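Local atomic coordinates of type VI immunity protein Atu4351 (Agrobacterium fabrum, PDB entry 6ITW), a protein that serves as the immunity partner of a type VI secretion effector, probably protecting the bacterium by binding and neutralising its cognate toxin. Residues A[24-29]-A[43-48]; A[30-35]-A[60-65]; A[34-39]-A[83-88]; A[66-71]-A[195-200]; A[96-101]-A[129-134]. One frame throughout, in Å; residues are numbered along the deposited sequence.

How the interactions relate
Interactions 1, 2 and 3 lie side by side in the GAD-like part of the chain. Interaction 1 joins two helices, and interaction 2 follows 9 Å away between centres, with Asp28 OD2 probably hydrogen-bonded to Asn61 ND2 at 2.9 Å. Interaction 3 continues from the same segment as interaction 2, sharing Asn34 and Arg35, and reaches strand 84-90. The neighbouring strand 94-99 carries interaction 5, whose centre is 7 Å from that of interaction 3; the salt bridge from Arg83 NH2 to Asp101 OD1, 2.7 Å, joins them. Interaction 4, packing helix 66-73 against helix 193-200, lies farthest from interaction 1, about 23 Å between centres, yet touches interaction 2 through Tyr65 and Met197 and interaction 3 through Val69.

Interaction 1 (A[24-29]-A[43-48]); sequences MGEADI and FIRHAG
Met24 meets Ile44 where the start of helix 26-31 draws up to the end of helix 38-47, the two backbones being closest at Met24 CA and Gly48 CA, 6.1 Å apart. Gly25 occupies the N-cap position of the first helix, while Gly48 leaves the second with a positive phi that residues with a side chain adopt less readily. On the inner side, CB of Met24, a selenomethionine here, rests 3.8 Å from CG2 of Ile44, and its selenium and CE lie against the same methyl; both side chains also touch Leu49, and apolar side chains suit this buried place. A water ties the backbones together, accepting from Met24 N at 2.8 Å and donating to Ile44 O at 2.9 Å. Toward the surface the contact becomes ionic. Arg45 NE donates to the syn lone pair of Glu26 OE2 at 2.7 Å, with a nearly straight N-H angle of 162° and the carboxylate and guanidinium almost coplanar. The glutamate reaches across because its chain folds at chi2 (-61°), and Arg45 is gripped a second time by Asp42 through NH1. Beneath the ion pair, Ile29 CD1 lies 3.9 Å from Arg45 CB, covering the aliphatic stem of the arginine. The whole is a packed pair of consecutive helices in the GAD-like domain, with buried apolar side chains within and an ion pair at the rim.

Interaction 2 (A[30-35]-A[60-65]); sequences ARYKNR and CNPEKY
Tyr32 and Arg31 meet Glu63 and Pro62 in a loop that Asn61 folds into an Asx turn, between strand 57-59 and helix 66-73 of the GAD-like domain. Tyr32 OH lies 2.8 Å from Glu63 OE1, a weak hydrogen bond whose proton has another acceptor within reach. Its ring also leans on the proline, with CZ 3.9 Å from Pro62 CB, a rigid apolar surface well matched to an aromatic. Arg31 passes over the carboxylate: CD sits 3.1 Å from Glu63 OE1, while Glu63 OE2 lies above one guanidinium face. The attraction is therefore a long pairing of charges with no N-H aimed at the oxygen. What directs the arginine is Asp28, which takes its NH1, and Glu63 OE2 in turn pairs with Lys66. Tyr32 is further placed by His85, which it meets edge-to-face. Behind the glutamate stands the turn itself, in which Glu63 N donates to Asn61 OD1 at 2.9 Å.

Interaction 3 (A[34-39]-A[83-88]); sequences NRIPET and RTHALG
Apolar packing forms the centre, where Ile36 reaches His85 and Leu87 on strand 84-90. Ile36 CD1 touches Leu87 CD2 at 3.9 Å, the two chains sliding past each other in opposite directions. The same methyl lies 4.0 Å from His85 CB, and Ile36 CG1 reaches the imidazole at CD2. With CG1 anti to the carbonyl carbon (chi1 -58°) and the chain extended beyond it, the isoleucine presents its long branch to the strand. His85 and Leu87 point to this side, whereas Thr84 and Ala86 point away, the alternation of a strand, interrupted at Leu87 and Gly88 by a classic beta bulge opposite Leu96.

The polar group is looser. Arg35 NH2 lies 4.1 Å from His85 CE1, the two planes 23° apart and CE1 lying obliquely to the guanidinium. The ring nitrogen NE2 is hydrogen-bonded to Glu100 OE2, which also forms a weak, long ion pair with Arg35. Glu100 would tend to favour, and Arg35 to oppose, a charged imidazole, which leaves its state open.

Interaction 4 (A[66-71]-A[195-200]); sequences KSIVAL and SAMTIA
Ile68 turns CG1 beside its own backbone N (chi1 -56°) and then bends again at chi2 (-47°), and this double fold carries CD1 across to Met197 and Thr198. The methyl ends 3.2 Å from Thr198 OG1 and 3.4 Å from Thr198 N, a snug fit against the turn of the facing helix. Met197, a selenomethionine here, offers the foot of its side chain: CB lies 3.8 Å from Ile68 CG1, while the extended remainder runs on toward Phe89 and Ile95 in the sheet. Farther along, Leu71 CD1 approaches Thr198 CG2 at 4.2 Å. The two helical segments run nearly parallel, 11° apart, with their axes 9.3 Å from each other at closest approach, and beta-branched Ile68 and Thr198 occupy the space between the axes here.

A water bridges the flank where Ser67 and Thr198, both partly exposed, face each other. It donates to Thr198 OG1 at 2.7 Å and sits 2.9 Å from Ser67 OG, while the threonine hydroxyl also bonds to Leu194 O one turn earlier in its helix. Ser67 and Thr198 thus put their hydroxyls at the water, while Ile68 and Met197 make the buried apolar part. The chemistry implies a mainly apolar packing of the GAD-like region and the C-terminal Tdi1 region, finished at its border by one bridging water.

Interaction 5 (A[96-101]-A[129-134]); sequences LAWNED and DINLGI
A helix packed on a beta-sheet is the motif here, and Trp98 is the side chain by which strand 94-99 meets Asn131 and Leu132 of helix 128-137. The chains come nearest at Trp98 CA and Leu132 CA, 7.7 Å apart. With CG of Trp98 anti to the backbone N (chi1 178°), the indole stands out from the strand and meets the helix with its six-membered ring. CZ3 lies 3.8 Å from Leu132 CB, and CE3 is 4.0 Å from Leu132 CD2, so the leucine lies obliquely along that part of the ring. Broad aromatic and branched aliphatic groups suit this buried position.

Asn131 supplies a polar neighbour. Its OD1 comes to 3.4 Å from Trp98 CZ3, the amide plane inclined 61° to the ring, yet its real polar partner is the hydroxyl of Thr104 on the adjoining strand, which anchors the amide beside the indole. Beyond the tryptophan the strand ends in an Asx turn, where Asp101 N donates to Asn99 OD1 at 2.8 Å.

Within the fold, Trp98 is hemmed in by Pro37, just ahead of helix 38-47, by Leu87 of strand 84-90 and by Lys103 of strand 103-108. Helix 128-137 lies over this face of the sheet, while helix 66-73 covers strand 84-90 from the opposite face.

Interaction 1 (A[24-29]-A[43-48])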
# COMPACT_ATOMS: atom_id res chain seq x y z
N MSE A 24 -16.36 7.55 1.47
CA MSE A 24 -16.49 6.23 2.12
C MSE A 24 -17.74 6.26 2.99
O MSE A 24 -17.82 7.05 3.94
CB MSE A 24 -15.25 5.87 2.94
CG MSE A 24 -15.28 4.44 3.42
SE MSE A 24 -13.68 3.85 4.37
CE MSE A 24 -12.48 3.87 2.92
N GLY A 25 -18.73 5.44 2.62
CA GLY A 25 -20.03 5.48 3.28
C GLY A 25 -19.99 5.00 4.72
O GLY A 25 -19.06 4.31 5.17
N GLU A 26 -21.03 5.36 5.47
CA GLU A 26 -21.06 5.01 6.89
C GLU A 26 -21.18 3.51 7.09
O GLU A 26 -20.57 2.95 8.02
CB GLU A 26 -22.19 5.75 7.60
CG GLU A 26 -21.81 7.18 7.95
CD GLU A 26 -20.61 7.24 8.88
OE1 GLU A 26 -20.34 6.23 9.59
OE2 GLU A 26 -19.94 8.28 8.91
N ALA A 27 -21.94 2.82 6.24
CA ALA A 27 -22.00 1.36 6.34
C ALA A 27 -20.60 0.76 6.22
O ALA A 27 -20.20 -0.06 7.06
CB ALA A 27 -22.94 0.79 5.27
N ASP A 28 -19.84 1.19 5.21
CA ASP A 28 -18.46 0.73 5.06
C ASP A 28 -17.62 1.06 6.30
O ASP A 28 -16.88 0.21 6.80
CB ASP A 28 -17.85 1.33 3.79
CG ASP A 28 -18.26 0.57 2.54
OD1 ASP A 28 -18.91 -0.49 2.68
OD2 ASP A 28 -17.95 1.02 1.41
N ILE A 29 -17.73 2.29 6.82
CA ILE A 29 -16.95 2.65 8.00
C ILE A 29 -17.40 1.85 9.22
O ILE A 29 -16.60 1.55 10.12
CB ILE A 29 -17.02 4.17 8.27
CG1 ILE A 29 -16.46 4.97 7.09
CG2 ILE A 29 -16.27 4.57 9.56
CD1 ILE A 29 -16.46 6.48 7.35
N PHE A 43 -10.81 10.62 10.23
CA PHE A 43 -10.12 11.33 9.15
C PHE A 43 -10.76 11.05 7.78
O PHE A 43 -11.12 11.97 7.04
CB PHE A 43 -8.64 10.96 9.17
CG PHE A 43 -7.86 11.48 8.01
CD1 PHE A 43 -7.64 12.85 7.86
CD2 PHE A 43 -7.36 10.61 7.04
CE1 PHE A 43 -6.91 13.34 6.78
CE2 PHE A 43 -6.62 11.08 5.96
CZ PHE A 43 -6.39 12.45 5.82
N ILE A 44 -10.97 9.77 7.46
CA ILE A 44 -11.57 9.41 6.17
C ILE A 44 -13.01 9.91 6.08
O ILE A 44 -13.47 10.35 5.01
CB ILE A 44 -11.48 7.89 5.96
CG1 ILE A 44 -10.02 7.48 5.88
CG2 ILE A 44 -12.26 7.49 4.71
CD1 ILE A 44 -9.23 8.26 4.87
N ARG A 45 -13.76 9.81 7.18
CA ARG A 45 -15.13 10.30 7.19
C ARG A 45 -15.19 11.77 6.77
O ARG A 45 -16.09 12.18 6.02
CB ARG A 45 -15.75 10.12 8.58
CG ARG A 45 -17.15 10.71 8.73
CD ARG A 45 -17.65 10.63 10.19
NE ARG A 45 -17.99 9.26 10.55
CZ ARG A 45 -17.30 8.51 11.41
NH1 ARG A 45 -16.23 9.01 12.03
NH2 ARG A 45 -17.68 7.27 11.65
N HIS A 46 -14.22 12.57 7.22
CA HIS A 46 -14.18 13.98 6.88
C HIS A 46 -13.57 14.22 5.50
O HIS A 46 -14.17 14.90 4.66
CB HIS A 46 -13.38 14.72 7.94
CG HIS A 46 -14.19 15.11 9.13
ND1 HIS A 46 -14.22 14.37 10.29
CD2 HIS A 46 -15.03 16.16 9.33
CE1 HIS A 46 -15.03 14.95 11.16
NE2 HIS A 46 -15.53 16.04 10.60
N ALA A 47 -12.38 13.68 5.25
CA ALA A 47 -11.67 14.05 4.04
C ALA A 47 -12.06 13.21 2.84
O ALA A 47 -11.75 13.59 1.71
CB ALA A 47 -10.15 13.96 4.26
N GLY A 48 -12.76 12.09 3.04
CA GLY A 48 -12.97 11.17 1.94
C GLY A 48 -11.70 10.42 1.56
O GLY A 48 -10.73 10.37 2.31
O HOH W 1 -15.64 9.59 3.25

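Interaction 2 (A[30-35]-A[60-65])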
# COMPACT_ATOMS: atom_id res chain seq x y z
N ALA A 30 -18.69 1.50 9.28
CA ALA A 30 -19.19 0.73 10.41
C ALA A 30 -18.56 -0.66 10.42
O ALA A 30 -18.16 -1.17 11.48
CB ALA A 30 -20.71 0.63 10.37
N ARG A 31 -18.43 -1.26 9.24
CA ARG A 31 -17.78 -2.54 9.07
C ARG A 31 -16.39 -2.62 9.72
O ARG A 31 -15.95 -3.72 10.07
CB ARG A 31 -17.71 -2.82 7.56
CG ARG A 31 -17.13 -4.15 7.17
CD ARG A 31 -17.30 -4.39 5.67
NE ARG A 31 -18.69 -4.62 5.27
CZ ARG A 31 -19.42 -3.76 4.57
NH1 ARG A 31 -18.90 -2.61 4.19
NH2 ARG A 31 -20.68 -4.06 4.26
N TYR A 32 -15.70 -1.50 9.95
CA TYR A 32 -14.33 -1.58 10.45
C TYR A 32 -14.18 -1.08 11.88
O TYR A 32 -13.05 -0.93 12.36
CB TYR A 32 -13.38 -0.85 9.49
CG TYR A 32 -13.34 -1.55 8.16
CD1 TYR A 32 -12.58 -2.69 8.00
CD2 TYR A 32 -14.12 -1.12 7.07
CE1 TYR A 32 -12.54 -3.38 6.80
CE2 TYR A 32 -14.10 -1.82 5.85
CZ TYR A 32 -13.29 -2.95 5.73
OH TYR A 32 -13.22 -3.69 4.56
N LYS A 33 -15.29 -0.86 12.59
CA LYS A 33 -15.24 -0.50 14.01
C LYS A 33 -14.45 -1.54 14.81
O LYS A 33 -14.70 -2.74 14.72
CB LYS A 33 -16.66 -0.38 14.57
CG LYS A 33 -16.71 -0.05 16.06
CD LYS A 33 -18.12 -0.17 16.63
CE LYS A 33 -18.18 0.37 18.06
NZ LYS A 33 -18.97 -0.51 18.98
N ASN A 34 -13.49 -1.05 15.60
CA ASN A 34 -12.56 -1.86 16.38
C ASN A 34 -11.64 -2.72 15.51
O ASN A 34 -10.89 -3.54 16.04
CB ASN A 34 -13.27 -2.75 17.39
CG ASN A 34 -13.98 -1.95 18.45
OD1 ASN A 34 -15.20 -2.09 18.63
ND2 ASN A 34 -13.24 -1.10 19.15
N ARG A 35 -11.68 -2.56 14.19
CA ARG A 35 -10.72 -3.23 13.34
C ARG A 35 -9.71 -2.28 12.71
O ARG A 35 -8.59 -2.72 12.40
CB ARG A 35 -11.46 -4.04 12.26
CG ARG A 35 -11.95 -5.37 12.83
CD ARG A 35 -13.23 -5.87 12.20
NE ARG A 35 -13.15 -5.91 10.75
CZ ARG A 35 -14.06 -6.51 9.99
NH1 ARG A 35 -15.10 -7.11 10.56
NH2 ARG A 35 -13.94 -6.50 8.67
N CYS A 60 -7.79 4.43 -0.57
CA CYS A 60 -8.73 3.52 -1.20
C CYS A 60 -9.69 2.97 -0.15
O CYS A 60 -9.38 2.92 1.05
CB CYS A 60 -8.02 2.36 -1.92
SG CYS A 60 -7.09 1.21 -0.83
N ASN A 61 -10.85 2.55 -0.61
CA ASN A 61 -11.82 1.88 0.24
C ASN A 61 -11.38 0.44 0.48
O ASN A 61 -11.34 -0.35 -0.47
CB ASN A 61 -13.20 1.94 -0.40
CG ASN A 61 -14.30 1.46 0.53
OD1 ASN A 61 -14.13 0.49 1.28
ND2 ASN A 61 -15.45 2.16 0.49
N PRO A 62 -11.05 0.05 1.73
CA PRO A 62 -10.58 -1.34 1.97
C PRO A 62 -11.54 -2.39 1.47
O PRO A 62 -11.11 -3.47 1.05
CB PRO A 62 -10.47 -1.42 3.50
CG PRO A 62 -10.62 -0.03 4.01
CD PRO A 62 -11.29 0.78 2.97
N GLU A 63 -12.84 -2.10 1.52
CA GLU A 63 -13.82 -3.05 1.02
C GLU A 63 -13.62 -3.33 -0.46
O GLU A 63 -13.76 -4.48 -0.90
CB GLU A 63 -15.23 -2.52 1.31
CG GLU A 63 -16.33 -3.56 1.12
CD GLU A 63 -16.26 -4.71 2.14
OE1 GLU A 63 -15.48 -4.64 3.13
OE2 GLU A 63 -16.99 -5.70 1.94
N LYS A 64 -13.24 -2.32 -1.25
CA LYS A 64 -13.13 -2.48 -2.70
C LYS A 64 -11.88 -3.25 -3.11
O LYS A 64 -11.87 -3.85 -4.19
CB LYS A 64 -13.17 -1.10 -3.39
CG LYS A 64 -14.58 -0.49 -3.33
CD LYS A 64 -14.65 1.01 -3.70
CE LYS A 64 -14.29 1.27 -5.16
NZ LYS A 64 -14.78 2.62 -5.61
N TYR A 65 -10.85 -3.29 -2.26
CA TYR A 65 -9.58 -3.94 -2.58
C TYR A 65 -9.29 -5.17 -1.71
O TYR A 65 -8.14 -5.64 -1.72
CB TYR A 65 -8.44 -2.93 -2.47
CG TYR A 65 -8.52 -1.85 -3.54
CD1 TYR A 65 -9.37 -0.76 -3.39
CD2 TYR A 65 -7.77 -1.95 -4.72
CE1 TYR A 65 -9.47 0.23 -4.37
CE2 TYR A 65 -7.87 -0.97 -5.71
CZ TYR A 65 -8.72 0.12 -5.53
OH TYR A 65 -8.81 1.10 -6.48

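Interaction 3 (A[34-39]-A[83-88])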
# COMPACT_ATOMS: atom_id res chain seq x y z
N ASN A 34 -13.49 -1.05 15.60
CA ASN A 34 -12.56 -1.86 16.38
C ASN A 34 -11.64 -2.72 15.51
O ASN A 34 -10.89 -3.54 16.04
CB ASN A 34 -13.27 -2.75 17.39
CG ASN A 34 -13.98 -1.95 18.45
OD1 ASN A 34 -15.20 -2.09 18.63
ND2 ASN A 34 -13.24 -1.10 19.15
N ARG A 35 -11.68 -2.56 14.19
CA ARG A 35 -10.72 -3.23 13.34
C ARG A 35 -9.71 -2.28 12.71
O ARG A 35 -8.59 -2.72 12.40
CB ARG A 35 -11.46 -4.04 12.26
CG ARG A 35 -11.95 -5.37 12.83
CD ARG A 35 -13.23 -5.87 12.20
NE ARG A 35 -13.15 -5.91 10.75
CZ ARG A 35 -14.06 -6.51 9.99
NH1 ARG A 35 -15.10 -7.11 10.56
NH2 ARG A 35 -13.94 -6.50 8.67
N ILE A 36 -10.05 -1.01 12.55
CA ILE A 36 -9.13 0.04 12.11
C ILE A 36 -9.26 1.16 13.13
O ILE A 36 -10.39 1.47 13.53
CB ILE A 36 -9.47 0.52 10.69
CG1 ILE A 36 -9.44 -0.65 9.69
CG2 ILE A 36 -8.54 1.66 10.26
CD1 ILE A 36 -9.87 -0.27 8.27
N PRO A 37 -8.17 1.79 13.58
CA PRO A 37 -8.29 2.83 14.63
C PRO A 37 -9.28 3.93 14.24
O PRO A 37 -9.33 4.36 13.09
CB PRO A 37 -6.86 3.38 14.74
CG PRO A 37 -5.97 2.24 14.26
CD PRO A 37 -6.77 1.51 13.20
N GLU A 38 -10.05 4.39 15.23
CA GLU A 38 -11.12 5.35 14.95
C GLU A 38 -10.59 6.70 14.49
O GLU A 38 -11.26 7.38 13.71
CB GLU A 38 -12.03 5.56 16.16
CG GLU A 38 -13.48 5.18 15.86
CD GLU A 38 -14.17 6.11 14.84
OE1 GLU A 38 -14.08 7.35 14.98
OE2 GLU A 38 -14.82 5.59 13.90
N THR A 39 -9.43 7.13 14.99
CA THR A 39 -8.88 8.40 14.52
C THR A 39 -8.64 8.36 13.01
O THR A 39 -8.89 9.34 12.32
CB THR A 39 -7.59 8.75 15.26
OG1 THR A 39 -6.61 7.71 15.08
CG2 THR A 39 -7.88 8.95 16.74
N ARG A 83 -7.85 -10.16 8.58
CA ARG A 83 -7.57 -9.11 9.55
C ARG A 83 -6.63 -8.04 9.00
O ARG A 83 -5.99 -7.30 9.76
CB ARG A 83 -7.00 -9.73 10.83
CG ARG A 83 -8.00 -10.69 11.49
CD ARG A 83 -7.38 -11.55 12.59
NE ARG A 83 -6.93 -10.76 13.73
CZ ARG A 83 -7.76 -10.26 14.65
NH1 ARG A 83 -9.07 -10.46 14.55
NH2 ARG A 83 -7.27 -9.55 15.68
N THR A 84 -6.52 -7.95 7.67
CA THR A 84 -5.60 -7.01 7.04
C THR A 84 -6.37 -6.20 6.02
O THR A 84 -7.07 -6.76 5.16
CB THR A 84 -4.43 -7.73 6.37
OG1 THR A 84 -3.87 -8.68 7.30
CG2 THR A 84 -3.36 -6.71 5.95
N HIS A 85 -6.25 -4.88 6.11
CA HIS A 85 -7.15 -3.98 5.39
C HIS A 85 -6.34 -2.98 4.59
O HIS A 85 -5.52 -2.25 5.16
CB HIS A 85 -8.09 -3.29 6.39
CG HIS A 85 -8.68 -4.24 7.37
ND1 HIS A 85 -9.60 -5.20 7.01
CD2 HIS A 85 -8.43 -4.43 8.69
CE1 HIS A 85 -9.92 -5.92 8.07
NE2 HIS A 85 -9.22 -5.48 9.10
N ALA A 86 -6.60 -2.93 3.29
CA ALA A 86 -5.89 -2.02 2.39
C ALA A 86 -6.44 -0.61 2.55
O ALA A 86 -7.63 -0.37 2.33
CB ALA A 86 -6.04 -2.50 0.94
N LEU A 87 -5.57 0.34 2.90
CA LEU A 87 -5.99 1.71 3.15
C LEU A 87 -5.64 2.68 2.03
O LEU A 87 -6.34 3.70 1.87
CB LEU A 87 -5.38 2.24 4.46
CG LEU A 87 -5.58 1.34 5.68
CD1 LEU A 87 -4.90 1.95 6.90
CD2 LEU A 87 -7.07 1.08 5.95
N GLY A 88 -4.58 2.41 1.28
CA GLY A 88 -4.16 3.27 0.19
C GLY A 88 -2.97 2.65 -0.50
O GLY A 88 -2.44 1.62 -0.07

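Interaction 4 (A[66-71]-A[195-200])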
# COMPACT_ATOMS: atom_id res chain seq x y z
N LYS A 66 -10.28 -5.72 -1.00
CA LYS A 66 -9.99 -6.83 -0.08
C LYS A 66 -9.60 -8.11 -0.83
O LYS A 66 -8.83 -8.93 -0.30
CB LYS A 66 -11.20 -7.11 0.82
CG LYS A 66 -12.45 -7.53 0.05
CD LYS A 66 -13.75 -7.31 0.85
CE LYS A 66 -14.00 -8.40 1.87
NZ LYS A 66 -15.47 -8.56 2.11
N SER A 67 -10.08 -8.30 -2.06
CA SER A 67 -9.63 -9.44 -2.84
C SER A 67 -8.13 -9.39 -3.10
O SER A 67 -7.48 -10.45 -3.19
CB SER A 67 -10.39 -9.52 -4.16
OG SER A 67 -10.21 -8.34 -4.92
N ILE A 68 -7.55 -8.19 -3.23
CA ILE A 68 -6.10 -8.13 -3.44
C ILE A 68 -5.37 -8.60 -2.20
O ILE A 68 -4.42 -9.39 -2.28
CB ILE A 68 -5.67 -6.70 -3.84
CG1 ILE A 68 -6.44 -6.24 -5.08
CG2 ILE A 68 -4.17 -6.64 -4.05
CD1 ILE A 68 -6.50 -7.25 -6.20
N VAL A 69 -5.82 -8.15 -1.02
CA VAL A 69 -5.26 -8.66 0.23
C VAL A 69 -5.45 -10.17 0.32
O VAL A 69 -4.54 -10.90 0.73
CB VAL A 69 -5.91 -7.96 1.44
CG1 VAL A 69 -5.25 -8.45 2.72
CG2 VAL A 69 -5.84 -6.44 1.29
N ALA A 70 -6.65 -10.66 -0.04
CA ALA A 70 -6.92 -12.09 0.04
C ALA A 70 -5.95 -12.87 -0.84
O ALA A 70 -5.40 -13.88 -0.40
CB ALA A 70 -8.36 -12.39 -0.38
N LEU A 71 -5.71 -12.39 -2.07
CA LEU A 71 -4.82 -13.09 -2.98
C LEU A 71 -3.37 -13.00 -2.53
O LEU A 71 -2.64 -14.00 -2.56
CB LEU A 71 -4.97 -12.54 -4.40
CG LEU A 71 -6.35 -12.77 -5.03
CD1 LEU A 71 -6.57 -11.85 -6.19
CD2 LEU A 71 -6.56 -14.23 -5.47
N SER A 195 -7.76 -4.28 -11.31
CA SER A 195 -7.49 -5.30 -12.32
C SER A 195 -6.03 -5.69 -12.33
O SER A 195 -5.70 -6.89 -12.28
CB SER A 195 -7.87 -4.78 -13.71
OG SER A 195 -9.27 -4.63 -13.82
N ALA A 196 -5.13 -4.70 -12.46
CA ALA A 196 -3.70 -4.97 -12.50
C ALA A 196 -3.24 -5.69 -11.23
O ALA A 196 -2.50 -6.68 -11.30
CB ALA A 196 -2.93 -3.66 -12.69
N MSE A 197 -3.70 -5.23 -10.06
CA MSE A 197 -3.31 -5.87 -8.81
C MSE A 197 -3.87 -7.28 -8.72
O MSE A 197 -3.24 -8.15 -8.12
CB MSE A 197 -3.78 -5.06 -7.60
CG MSE A 197 -3.16 -3.66 -7.46
SE MSE A 197 -4.12 -2.73 -6.06
CE MSE A 197 -2.83 -1.27 -5.79
N THR A 198 -5.04 -7.50 -9.31
CA THR A 198 -5.60 -8.85 -9.32
C THR A 198 -4.69 -9.80 -10.09
O THR A 198 -4.51 -10.96 -9.69
CB THR A 198 -7.01 -8.83 -9.89
OG1 THR A 198 -7.85 -8.03 -9.05
CG2 THR A 198 -7.59 -10.24 -9.96
N ILE A 199 -4.09 -9.33 -11.18
CA ILE A 199 -3.18 -10.18 -11.94
C ILE A 199 -1.88 -10.39 -11.17
O ILE A 199 -1.42 -11.52 -10.97
CB ILE A 199 -2.90 -9.57 -13.32
CG1 ILE A 199 -4.17 -9.62 -14.18
CG2 ILE A 199 -1.70 -10.27 -14.00
CD1 ILE A 199 -4.08 -8.76 -15.41
N ALA A 200 -1.28 -9.29 -10.73
CA ALA A 200 0.02 -9.35 -10.08
C ALA A 200 -0.02 -10.21 -8.82
O ALA A 200 0.89 -11.01 -8.59
CB ALA A 200 0.48 -7.93 -9.74
O HOH W 2 -9.93 -9.12 -7.69

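Interaction 5 (A[96-101]-A[129-134])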
# COMPACT_ATOMS: atom_id res chain seq x y z
N LEU A 96 -0.46 0.48 1.42
CA LEU A 96 -0.44 0.70 2.87
C LEU A 96 -1.66 0.01 3.46
O LEU A 96 -2.81 0.36 3.12
CB LEU A 96 -0.45 2.18 3.20
CG LEU A 96 -0.63 2.56 4.68
CD1 LEU A 96 0.37 1.81 5.54
CD2 LEU A 96 -0.48 4.06 4.90
N ALA A 97 -1.43 -0.98 4.33
CA ALA A 97 -2.49 -1.79 4.90
C ALA A 97 -2.41 -1.77 6.42
O ALA A 97 -1.35 -1.54 7.01
CB ALA A 97 -2.43 -3.24 4.41
N TRP A 98 -3.54 -2.01 7.06
CA TRP A 98 -3.57 -2.10 8.51
C TRP A 98 -3.87 -3.54 8.90
O TRP A 98 -4.93 -4.09 8.55
CB TRP A 98 -4.62 -1.16 9.10
CG TRP A 98 -4.70 -1.27 10.58
CD1 TRP A 98 -5.63 -1.97 11.30
CD2 TRP A 98 -3.80 -0.68 11.53
NE1 TRP A 98 -5.37 -1.83 12.64
CE2 TRP A 98 -4.26 -1.05 12.81
CE3 TRP A 98 -2.66 0.13 11.41
CZ2 TRP A 98 -3.62 -0.63 13.98
CZ3 TRP A 98 -2.02 0.54 12.58
CH2 TRP A 98 -2.50 0.16 13.85
N ASN A 99 -2.95 -4.16 9.63
CA ASN A 99 -3.16 -5.49 10.18
C ASN A 99 -3.61 -5.34 11.63
O ASN A 99 -2.96 -4.64 12.42
CB ASN A 99 -1.89 -6.34 10.12
CG ASN A 99 -2.07 -7.69 10.79
OD1 ASN A 99 -1.86 -7.83 12.00
ND2 ASN A 99 -2.48 -8.69 10.01
N GLU A 100 -4.73 -6.00 11.97
CA GLU A 100 -5.33 -5.82 13.29
C GLU A 100 -4.43 -6.31 14.42
O GLU A 100 -4.55 -5.82 15.55
CB GLU A 100 -6.67 -6.54 13.37
CG GLU A 100 -7.76 -5.90 12.57
CD GLU A 100 -8.99 -6.78 12.51
OE1 GLU A 100 -9.37 -7.32 13.57
OE2 GLU A 100 -9.57 -6.94 11.41
N ASP A 101 -3.53 -7.26 14.15
CA ASP A 101 -2.65 -7.80 15.18
C ASP A 101 -1.28 -7.15 15.20
O ASP A 101 -0.70 -7.01 16.28
CB ASP A 101 -2.49 -9.32 14.99
CG ASP A 101 -3.83 -10.04 14.93
OD1 ASP A 101 -4.61 -9.95 15.91
OD2 ASP A 101 -4.13 -10.69 13.90
N ASP A 129 -3.32 4.04 17.12
CA ASP A 129 -3.66 5.32 16.50
C ASP A 129 -2.42 6.07 16.04
O ASP A 129 -2.35 6.56 14.90
CB ASP A 129 -4.47 6.17 17.47
CG ASP A 129 -5.85 5.63 17.69
OD1 ASP A 129 -6.00 4.75 18.55
OD2 ASP A 129 -6.77 6.05 16.96
N ILE A 130 -1.42 6.16 16.91
CA ILE A 130 -0.17 6.85 16.58
C ILE A 130 0.58 6.12 15.47
O ILE A 130 1.16 6.75 14.58
CB ILE A 130 0.68 6.97 17.86
CG1 ILE A 130 0.02 7.93 18.85
CG2 ILE A 130 2.12 7.37 17.55
CD1 ILE A 130 0.54 7.79 20.28
N ASN A 131 0.58 4.78 15.51
CA ASN A 131 1.28 3.97 14.51
C ASN A 131 0.72 4.23 13.12
O ASN A 131 1.48 4.46 12.16
CB ASN A 131 1.16 2.48 14.87
CG ASN A 131 1.92 1.57 13.89
OD1 ASN A 131 1.35 1.06 12.92
ND2 ASN A 131 3.20 1.35 14.16
N LEU A 132 -0.60 4.17 12.97
CA LEU A 132 -1.20 4.47 11.68
C LEU A 132 -0.96 5.92 11.30
O LEU A 132 -0.75 6.24 10.13
CB LEU A 132 -2.69 4.15 11.69
CG LEU A 132 -3.40 4.22 10.34
CD1 LEU A 132 -2.51 3.71 9.18
CD2 LEU A 132 -4.69 3.42 10.42
N GLY A 133 -0.98 6.82 12.29
CA GLY A 133 -0.73 8.23 12.01
C GLY A 133 0.68 8.47 11.50
O GLY A 133 0.90 9.29 10.61
N ILE A 134 1.65 7.75 12.05
CA ILE A 134 3.01 7.88 11.54
C ILE A 134 3.09 7.37 10.11
O ILE A 134 3.69 8.02 9.24
CB ILE A 134 3.99 7.15 12.48
CG1 ILE A 134 4.12 7.94 13.79
CG2 ILE A 134 5.36 6.96 11.79
CD1 ILE A 134 4.81 7.19 14.90